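Local atomic coordinates of annexin A8 (Homo sapiens, PDB entry 1W3W), a protein that binds phospholipid membranes in a calcium-dependent manner and acts as an anticoagulant that indirectly inhibits the thromboplastin-specific complex of the clotting cascade. Residues A121-N126 with S256-R261; E260-A265 with K301-M306. All coordinates share one frame; numbering follows the deposited sequence.

Interaction 1: A121-N126 with S256-R261; sequences ASRTKN and SYFAER
Ser-122 and Phe-258 meet at the centre of this contact, a worked example of how a small polar residue can sit against aromatic rings when its hydroxyl is hydrogen-bonded elsewhere. The outermost ring carbon of Phe-258, CZ, lies 3.6 Å from Ser-122 CB and equally far from Ser-122 OG, while Tyr-257 brings its CE2 to 4.0 Å from Ser-122 CB. The two aromatic residues leave helix 254-266 by different routes: Tyr-257 has CG anti to the backbone N (chi1 166°), whereas in Phe-258 CG is anti to the carbonyl carbon (chi1 -73°). Even so, the rings come together, with Tyr-257 CD2 lying 3.9 Å above one face of the Phe-258 ring, offset toward its rim.

Arg-123 reaches the same spot from the loop that follows helix 113-122. Its chain bends at chi2 and carries NH1 to the edge of the Phe-258 ring, near the ring plane and 3.9 Å from CZ. Guanidinium and ring stand 75° apart, so this is no stack. Within the guanidinium plane, NH1 donates to Ser-122 OG at 2.9 Å, which limits rotation of the planar group. Ser-122 OG is also hydrogen-bonded to the backbone O of Glu-118, and Arg-123 NH2 forms a salt bridge with Glu-98; the buried polar groups are thus tied into their surroundings. Helix 273-283 touches Phe-258 through Asn-279 and Arg-283. Annexin repeats pair as first with fourth and second with third, and this contact of second with fourth belongs to the central interface between those two modules.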
ATOM      1  N   ALA A 121       7.635  -1.206  -2.535  1.00 15.45           N
ATOM      2  CA  ALA A 121       8.275   0.086  -2.772  1.00 15.86           C
ATOM      3  C   ALA A 121       7.890   1.164  -1.763  1.00 16.33           C
ATOM      4  O   ALA A 121       8.681   2.080  -1.496  1.00 17.57           O
ATOM      5  CB  ALA A 121       7.992   0.551  -4.174  1.00 16.13           C
ATOM      6  N   SER A 122       6.699   1.081  -1.190  1.00 15.79           N
ATOM      7  CA  SER A 122       6.192   2.187  -0.373  1.00 16.06           C
ATOM      8  C   SER A 122       6.380   1.953   1.122  1.00 16.40           C
ATOM      9  O   SER A 122       6.203   2.863   1.916  1.00 17.08           O
ATOM     10  CB  SER A 122       4.722   2.455  -0.690  1.00 15.49           C
ATOM     11  OG  SER A 122       3.919   1.353  -0.308  1.00 14.76           O
ATOM     12  N   ARG A 123       6.733   0.731   1.516  1.00 16.44           N
ATOM     13  CA  ARG A 123       6.986   0.450   2.909  1.00 16.62           C
ATOM     14  C   ARG A 123       8.469   0.652   3.229  1.00 17.48           C
ATOM     15  O   ARG A 123       9.326   0.523   2.358  1.00 17.71           O
ATOM     16  CB  ARG A 123       6.556  -0.967   3.270  1.00 16.60           C
ATOM     17  CG  ARG A 123       5.122  -1.111   3.692  1.00 16.53           C
ATOM     18  CD  ARG A 123       4.142  -0.325   2.889  1.00 17.48           C
ATOM     19  NE  ARG A 123       2.765  -0.611   3.281  1.00 17.40           N
ATOM     20  CZ  ARG A 123       1.709  -0.298   2.549  1.00 16.07           C
ATOM     21  NH1 ARG A 123       1.857   0.315   1.388  1.00 15.02           N
ATOM     22  NH2 ARG A 123       0.496  -0.617   2.977  1.00 16.90           N
ATOM     23  N   THR A 124       8.745   0.981   4.485  1.00 18.24           N
ATOM     24  CA  THR A 124      10.101   1.126   4.970  1.00 19.32           C
ATOM     25  C   THR A 124      10.653  -0.252   5.235  1.00 20.00           C
ATOM     26  O   THR A 124       9.918  -1.229   5.344  1.00 19.19           O
ATOM     27  CB  THR A 124      10.167   1.901   6.312  1.00 19.21           C
ATOM     28  OG1 THR A 124       9.500   1.151   7.322  1.00 17.54           O
ATOM     29  CG2 THR A 124       9.413   3.229   6.288  1.00 20.43           C
ATOM     30  N   LYS A 125      11.961  -0.300   5.428  1.00 21.35           N
ATOM     31  CA  LYS A 125      12.637  -1.544   5.755  1.00 22.48           C
ATOM     32  C   LYS A 125      12.043  -2.216   6.986  1.00 21.55           C
ATOM     33  O   LYS A 125      11.837  -3.425   6.988  1.00 21.79           O
ATOM     34  CB  LYS A 125      14.151  -1.292   5.962  1.00 23.20           C
ATOM     35  CG  LYS A 125      14.893  -2.484   6.536  1.00 27.11           C
ATOM     36  CD  LYS A 125      15.256  -3.538   5.487  1.00 30.75           C
ATOM     37  CE  LYS A 125      14.061  -4.356   4.899  1.00 32.95           C
ATOM     38  NZ  LYS A 125      13.321  -5.229   5.864  1.00 33.05           N
ATOM     39  N   ASN A 126      11.787  -1.438   8.032  1.00 21.31           N
ATOM     40  CA  ASN A 126      11.286  -1.985   9.290  1.00 21.86           C
ATOM     41  C   ASN A 126       9.848  -2.480   9.153  1.00 20.22           C
ATOM     42  O   ASN A 126       9.482  -3.479   9.729  1.00 20.52           O
ATOM     43  CB  ASN A 126      11.369  -0.950  10.424  1.00 22.68           C
ATOM     44  CG  ASN A 126      12.768  -0.368  10.593  1.00 25.35           C
ATOM     45  OD1 ASN A 126      12.922   0.838  10.717  1.00 30.88           O
ATOM     46  ND2 ASN A 126      13.783  -1.218  10.589  1.00 26.57           N
ATOM     47  N   SER A 256       2.104  11.948  -1.679  1.00 16.95           N
ATOM     48  CA  SER A 256       1.710  12.228  -3.055  1.00 17.19           C
ATOM     49  C   SER A 256       1.580  10.937  -3.892  1.00 16.28           C
ATOM     50  O   SER A 256       0.697  10.839  -4.764  1.00 16.30           O
ATOM     51  CB  SER A 256       2.722  13.198  -3.676  1.00 17.17           C
ATOM     52  OG  SER A 256       2.564  13.287  -5.070  1.00 23.82           O
ATOM     53  N   TYR A 257       2.432   9.947  -3.618  1.00 15.21           N
ATOM     54  CA  TYR A 257       2.344   8.650  -4.295  1.00 14.52           C
ATOM     55  C   TYR A 257       0.982   7.994  -4.025  1.00 13.67           C
ATOM     56  O   TYR A 257       0.311   7.502  -4.942  1.00 12.71           O
ATOM     57  CB  TYR A 257       3.482   7.696  -3.863  1.00 14.55           C
ATOM     58  CG  TYR A 257       3.204   6.266  -4.287  1.00 14.84           C
ATOM     59  CD1 TYR A 257       3.232   5.900  -5.618  1.00 15.24           C
ATOM     60  CD2 TYR A 257       2.864   5.289  -3.351  1.00 16.04           C
ATOM     61  CE1 TYR A 257       2.921   4.612  -6.012  1.00 15.49           C
ATOM     62  CE2 TYR A 257       2.564   4.005  -3.740  1.00 15.74           C
ATOM     63  CZ  TYR A 257       2.606   3.667  -5.059  1.00 14.77           C
ATOM     64  OH  TYR A 257       2.315   2.379  -5.436  1.00 16.87           O
ATOM     65  N   PHE A 258       0.590   7.967  -2.758  1.00 13.29           N
ATOM     66  CA  PHE A 258      -0.670   7.334  -2.378  1.00 13.38           C
ATOM     67  C   PHE A 258      -1.865   8.065  -2.953  1.00 13.08           C
ATOM     68  O   PHE A 258      -2.832   7.420  -3.338  1.00 13.09           O
ATOM     69  CB  PHE A 258      -0.790   7.178  -0.856  1.00 13.65           C
ATOM     70  CG  PHE A 258       0.106   6.113  -0.302  1.00 13.71           C
ATOM     71  CD1 PHE A 258       1.102   6.420   0.587  1.00 13.88           C
ATOM     72  CD2 PHE A 258      -0.041   4.790  -0.704  1.00 14.47           C
ATOM     73  CE1 PHE A 258       1.949   5.423   1.084  1.00 14.59           C
ATOM     74  CE2 PHE A 258       0.793   3.809  -0.220  1.00 13.92           C
ATOM     75  CZ  PHE A 258       1.795   4.132   0.681  1.00 14.21           C
ATOM     76  N   ALA A 259      -1.805   9.395  -3.019  1.00 13.59           N
ATOM     77  CA  ALA A 259      -2.883  10.173  -3.640  1.00 14.38           C
ATOM     78  C   ALA A 259      -3.061   9.738  -5.087  1.00 15.36           C
ATOM     79  O   ALA A 259      -4.176   9.579  -5.554  1.00 15.98           O
ATOM     80  CB  ALA A 259      -2.593  11.671  -3.586  1.00 14.24           C
ATOM     81  N   GLU A 260      -1.945   9.562  -5.794  1.00 16.37           N
ATOM     82  CA  GLU A 260      -1.958   9.225  -7.218  1.00 17.07           C
ATOM     83  C   GLU A 260      -2.450   7.804  -7.450  1.00 16.64           C
ATOM     84  O   GLU A 260      -3.143   7.519  -8.426  1.00 15.83           O
ATOM     85  CB  GLU A 260      -0.548   9.402  -7.800  1.00 17.98           C
ATOM     86  CG  GLU A 260      -0.447   9.162  -9.296  1.00 22.15           C
ATOM     87  CD  GLU A 260       0.981   9.302  -9.793  1.00 26.18           C
ATOM     88  OE1 GLU A 260       1.511  10.426  -9.812  1.00 30.92           O
ATOM     89  OE2 GLU A 260       1.573   8.276 -10.142  1.00 32.38           O
ATOM     90  N   ARG A 261      -2.108   6.918  -6.530  1.00 16.45           N
ATOM     91  CA  ARG A 261      -2.577   5.557  -6.568  1.00 17.30           C
ATOM     92  C   ARG A 261      -4.098   5.505  -6.448  1.00 17.10           C
ATOM     93  O   ARG A 261      -4.769   4.780  -7.177  1.00 16.64           O
ATOM     94  CB  ARG A 261      -1.927   4.786  -5.435  1.00 17.60           C
ATOM     95  CG  ARG A 261      -1.949   3.364  -5.623  1.00 20.16           C
ATOM     96  CD  ARG A 261      -1.047   2.854  -6.739  1.00 18.88           C
ATOM     97  NE  ARG A 261      -1.097   1.420  -6.625  1.00 18.21           N
ATOM     98  CZ  ARG A 261      -1.260   0.570  -7.625  1.00 18.55           C
ATOM     99  NH1 ARG A 261      -1.308   0.976  -8.893  1.00 19.32           N
ATOM    100  NH2 ARG A 261      -1.322  -0.709  -7.342  1.00 16.37           N
TER

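Interaction 2: E260-A265 with K301-M306; sequences ERLYYA and KTLSSM
Met-306 lays its sulfur beside the ring of Tyr-263, SD coming to 3.7 Å from CD1 and staying close to CE1 as well. Met-306 SD is 4.8 Å from the centroid of the Tyr-263 ring and 65° off its normal, an oblique Met-aromatic contact. The bend at chi3 (90°) turns the terminal methyl back to helix 254-266, where CE is 4.0 Å from the backbone O of Tyr-263. Beside this pair the second point of contact is purely aliphatic: Leu-262 CD1 lies 4.1 Å from Leu-303 CD1 and equally far from Leu-303 CD2.

Outward from these four residues, Tyr-263 stacks on the ring of Tyr-299, and Phe-295, also from helix 288-299, touches both Tyr-263 and Met-306. The start of helix 303-310 is capped by Thr-302, whose OG1 accepts from Ser-305 N at 3.2 Å; Ser-305 OG in turn donates to Thr-302 O. The side chain of Met-306 lies about 6 Å from the bound calcium ion and close to its ligands Met-266 and Asp-310. Helix-helix packing of this kind belongs to the all-helical annexin repeat, here beside the calcium site of the fourth.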
ATOM      1  N   GLU A 260      -1.945   9.562  -5.794  1.00 16.37           N
ATOM      2  CA  GLU A 260      -1.958   9.225  -7.218  1.00 17.07           C
ATOM      3  C   GLU A 260      -2.450   7.804  -7.450  1.00 16.64           C
ATOM      4  O   GLU A 260      -3.143   7.519  -8.426  1.00 15.83           O
ATOM      5  CB  GLU A 260      -0.548   9.402  -7.800  1.00 17.98           C
ATOM      6  CG  GLU A 260      -0.447   9.162  -9.296  1.00 22.15           C
ATOM      7  CD  GLU A 260       0.981   9.302  -9.793  1.00 26.18           C
ATOM      8  OE1 GLU A 260       1.511  10.426  -9.812  1.00 30.92           O
ATOM      9  OE2 GLU A 260       1.573   8.276 -10.142  1.00 32.38           O
ATOM     10  N   ARG A 261      -2.108   6.918  -6.530  1.00 16.45           N
ATOM     11  CA  ARG A 261      -2.577   5.557  -6.568  1.00 17.30           C
ATOM     12  C   ARG A 261      -4.098   5.505  -6.448  1.00 17.10           C
ATOM     13  O   ARG A 261      -4.769   4.780  -7.177  1.00 16.64           O
ATOM     14  CB  ARG A 261      -1.927   4.786  -5.435  1.00 17.60           C
ATOM     15  CG  ARG A 261      -1.949   3.364  -5.623  1.00 20.16           C
ATOM     16  CD  ARG A 261      -1.047   2.854  -6.739  1.00 18.88           C
ATOM     17  NE  ARG A 261      -1.097   1.420  -6.625  1.00 18.21           N
ATOM     18  CZ  ARG A 261      -1.260   0.570  -7.625  1.00 18.55           C
ATOM     19  NH1 ARG A 261      -1.308   0.976  -8.893  1.00 19.32           N
ATOM     20  NH2 ARG A 261      -1.322  -0.709  -7.342  1.00 16.37           N
ATOM     21  N   LEU A 262      -4.634   6.294  -5.532  1.00 17.12           N
ATOM     22  CA  LEU A 262      -6.070   6.354  -5.316  1.00 17.50           C
ATOM     23  C   LEU A 262      -6.782   6.959  -6.529  1.00 17.84           C
ATOM     24  O   LEU A 262      -7.804   6.443  -6.958  1.00 17.44           O
ATOM     25  CB  LEU A 262      -6.371   7.149  -4.051  1.00 17.59           C
ATOM     26  CG  LEU A 262      -5.968   6.477  -2.737  1.00 17.37           C
ATOM     27  CD1 LEU A 262      -6.142   7.442  -1.589  1.00 18.57           C
ATOM     28  CD2 LEU A 262      -6.808   5.235  -2.524  1.00 18.19           C
ATOM     29  N   TYR A 263      -6.222   8.032  -7.079  1.00 18.76           N
ATOM     30  CA  TYR A 263      -6.753   8.671  -8.288  1.00 20.14           C
ATOM     31  C   TYR A 263      -6.870   7.704  -9.457  1.00 21.33           C
ATOM     32  O   TYR A 263      -7.905   7.651 -10.128  1.00 21.46           O
ATOM     33  CB  TYR A 263      -5.868   9.853  -8.689  1.00 20.41           C
ATOM     34  CG  TYR A 263      -6.321  10.593  -9.938  1.00 22.34           C
ATOM     35  CD1 TYR A 263      -7.412  11.463  -9.900  1.00 23.72           C
ATOM     36  CD2 TYR A 263      -5.651  10.420 -11.156  1.00 23.46           C
ATOM     37  CE1 TYR A 263      -7.827  12.140 -11.045  1.00 26.17           C
ATOM     38  CE2 TYR A 263      -6.057  11.102 -12.306  1.00 25.85           C
ATOM     39  CZ  TYR A 263      -7.149  11.958 -12.234  1.00 26.24           C
ATOM     40  OH  TYR A 263      -7.553  12.626 -13.357  1.00 29.31           O
ATOM     41  N   TYR A 264      -5.822   6.925  -9.705  1.00 22.52           N
ATOM     42  CA  TYR A 264      -5.839   6.024 -10.846  1.00 24.04           C
ATOM     43  C   TYR A 264      -6.640   4.751 -10.596  1.00 24.27           C
ATOM     44  O   TYR A 264      -7.077   4.116 -11.539  1.00 23.95           O
ATOM     45  CB  TYR A 264      -4.427   5.735 -11.355  1.00 25.23           C
ATOM     46  CG  TYR A 264      -3.874   6.889 -12.179  1.00 28.25           C
ATOM     47  CD1 TYR A 264      -2.833   7.682 -11.700  1.00 31.33           C
ATOM     48  CD2 TYR A 264      -4.424   7.211 -13.424  1.00 32.21           C
ATOM     49  CE1 TYR A 264      -2.329   8.754 -12.450  1.00 33.74           C
ATOM     50  CE2 TYR A 264      -3.932   8.285 -14.176  1.00 34.03           C
ATOM     51  CZ  TYR A 264      -2.880   9.048 -13.679  1.00 34.36           C
ATOM     52  OH  TYR A 264      -2.386  10.113 -14.405  1.00 37.45           O
ATOM     53  N   ALA A 265      -6.896   4.423  -9.332  1.00 24.70           N
ATOM     54  CA  ALA A 265      -7.852   3.376  -8.989  1.00 25.28           C
ATOM     55  C   ALA A 265      -9.278   3.737  -9.427  1.00 26.05           C
ATOM     56  O   ALA A 265     -10.091   2.854  -9.646  1.00 25.38           O
ATOM     57  CB  ALA A 265      -7.842   3.123  -7.494  1.00 25.45           C
ATOM     58  N   LYS A 301      -9.888  18.582  -6.926  1.00 22.23           N
ATOM     59  CA  LYS A 301     -11.120  18.042  -6.360  1.00 22.07           C
ATOM     60  C   LYS A 301     -10.769  17.142  -5.177  1.00 21.00           C
ATOM     61  O   LYS A 301      -9.628  16.688  -5.062  1.00 19.91           O
ATOM     62  CB  LYS A 301     -11.890  17.240  -7.399  1.00 22.63           C
ATOM     63  CG  LYS A 301     -11.066  16.244  -8.189  1.00 25.61           C
ATOM     64  CD  LYS A 301     -11.953  15.458  -9.172  1.00 29.66           C
ATOM     65  CE  LYS A 301     -11.541  15.653 -10.632  1.00 32.86           C
ATOM     66  NZ  LYS A 301     -12.586  16.374 -11.435  1.00 36.00           N
ATOM     67  N   THR A 302     -11.737  16.888  -4.301  1.00 19.25           N
ATOM     68  CA  THR A 302     -11.488  16.062  -3.115  1.00 18.50           C
ATOM     69  C   THR A 302     -11.530  14.556  -3.415  1.00 17.34           C
ATOM     70  O   THR A 302     -12.175  14.112  -4.357  1.00 15.70           O
ATOM     71  CB  THR A 302     -12.489  16.374  -2.015  1.00 18.99           C
ATOM     72  OG1 THR A 302     -13.803  15.999  -2.440  1.00 18.38           O
ATOM     73  CG2 THR A 302     -12.570  17.894  -1.728  1.00 19.94           C
ATOM     74  N   LEU A 303     -10.831  13.787  -2.586  1.00 17.33           N
ATOM     75  CA  LEU A 303     -10.868  12.338  -2.623  1.00 17.28           C
ATOM     76  C   LEU A 303     -12.317  11.821  -2.517  1.00 17.37           C
ATOM     77  O   LEU A 303     -12.740  10.953  -3.275  1.00 16.91           O
ATOM     78  CB  LEU A 303     -10.034  11.789  -1.456  1.00 17.39           C
ATOM     79  CG  LEU A 303      -9.987  10.272  -1.298  1.00 17.75           C
ATOM     80  CD1 LEU A 303      -9.486   9.619  -2.551  1.00 18.00           C
ATOM     81  CD2 LEU A 303      -9.097   9.921  -0.109  1.00 19.04           C
ATOM     82  N   SER A 304     -13.066  12.382  -1.577  1.00 17.82           N
ATOM     83  CA  SER A 304     -14.462  11.993  -1.336  1.00 17.94           C
ATOM     84  C   SER A 304     -15.368  12.184  -2.551  1.00 18.31           C
ATOM     85  O   SER A 304     -16.239  11.364  -2.797  1.00 17.65           O
ATOM     86  CB  SER A 304     -15.022  12.767  -0.147  1.00 18.38           C
ATOM     87  OG  SER A 304     -14.318  12.398   1.019  1.00 19.74           O
ATOM     88  N   SER A 305     -15.142  13.238  -3.335  1.00 18.77           N
ATOM     89  CA  SER A 305     -15.980  13.496  -4.505  1.00 19.07           C
ATOM     90  C   SER A 305     -15.809  12.390  -5.545  1.00 19.21           C
ATOM     91  O   SER A 305     -16.784  11.984  -6.201  1.00 18.64           O
ATOM     92  CB  SER A 305     -15.714  14.889  -5.118  1.00 19.05           C
ATOM     93  OG  SER A 305     -14.545  14.904  -5.958  1.00 20.89           O
ATOM     94  N   MET A 306     -14.586  11.886  -5.687  1.00 19.45           N
ATOM     95  CA  MET A 306     -14.353  10.788  -6.607  1.00 19.73           C
ATOM     96  C   MET A 306     -14.911   9.481  -6.080  1.00 19.32           C
ATOM     97  O   MET A 306     -15.473   8.691  -6.837  1.00 19.10           O
ATOM     98  CB  MET A 306     -12.865  10.670  -6.962  1.00 20.72           C
ATOM     99  CG  MET A 306     -12.528  11.513  -8.163  1.00 24.36           C
ATOM    100  SD  MET A 306     -10.889  11.273  -8.739  1.00 30.29           S
ATOM    101  CE  MET A 306     -11.149   9.970  -9.891  1.00 28.88           C
TER

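How the interactions relate
Helix 254-266 links the two contacts, whose centres lie about 16 Å apart. Its segments 256-261 and 260-265 overlap at Glu-260 and Arg-261, so one contact takes up along the helix where the other ends. Interaction 1 reaches from the fourth repeat to the second, bridging distant parts of the sequence close to the centre of the chain. Interaction 2 stays inside the fourth repeat, farther from that centre, and joins the helix to helix 303-310 later in the chain. The general point is that a single helix can serve both an interface between repeats, as in interaction 1, and the interior of its own repeat, as in interaction 2 beside the calcium site.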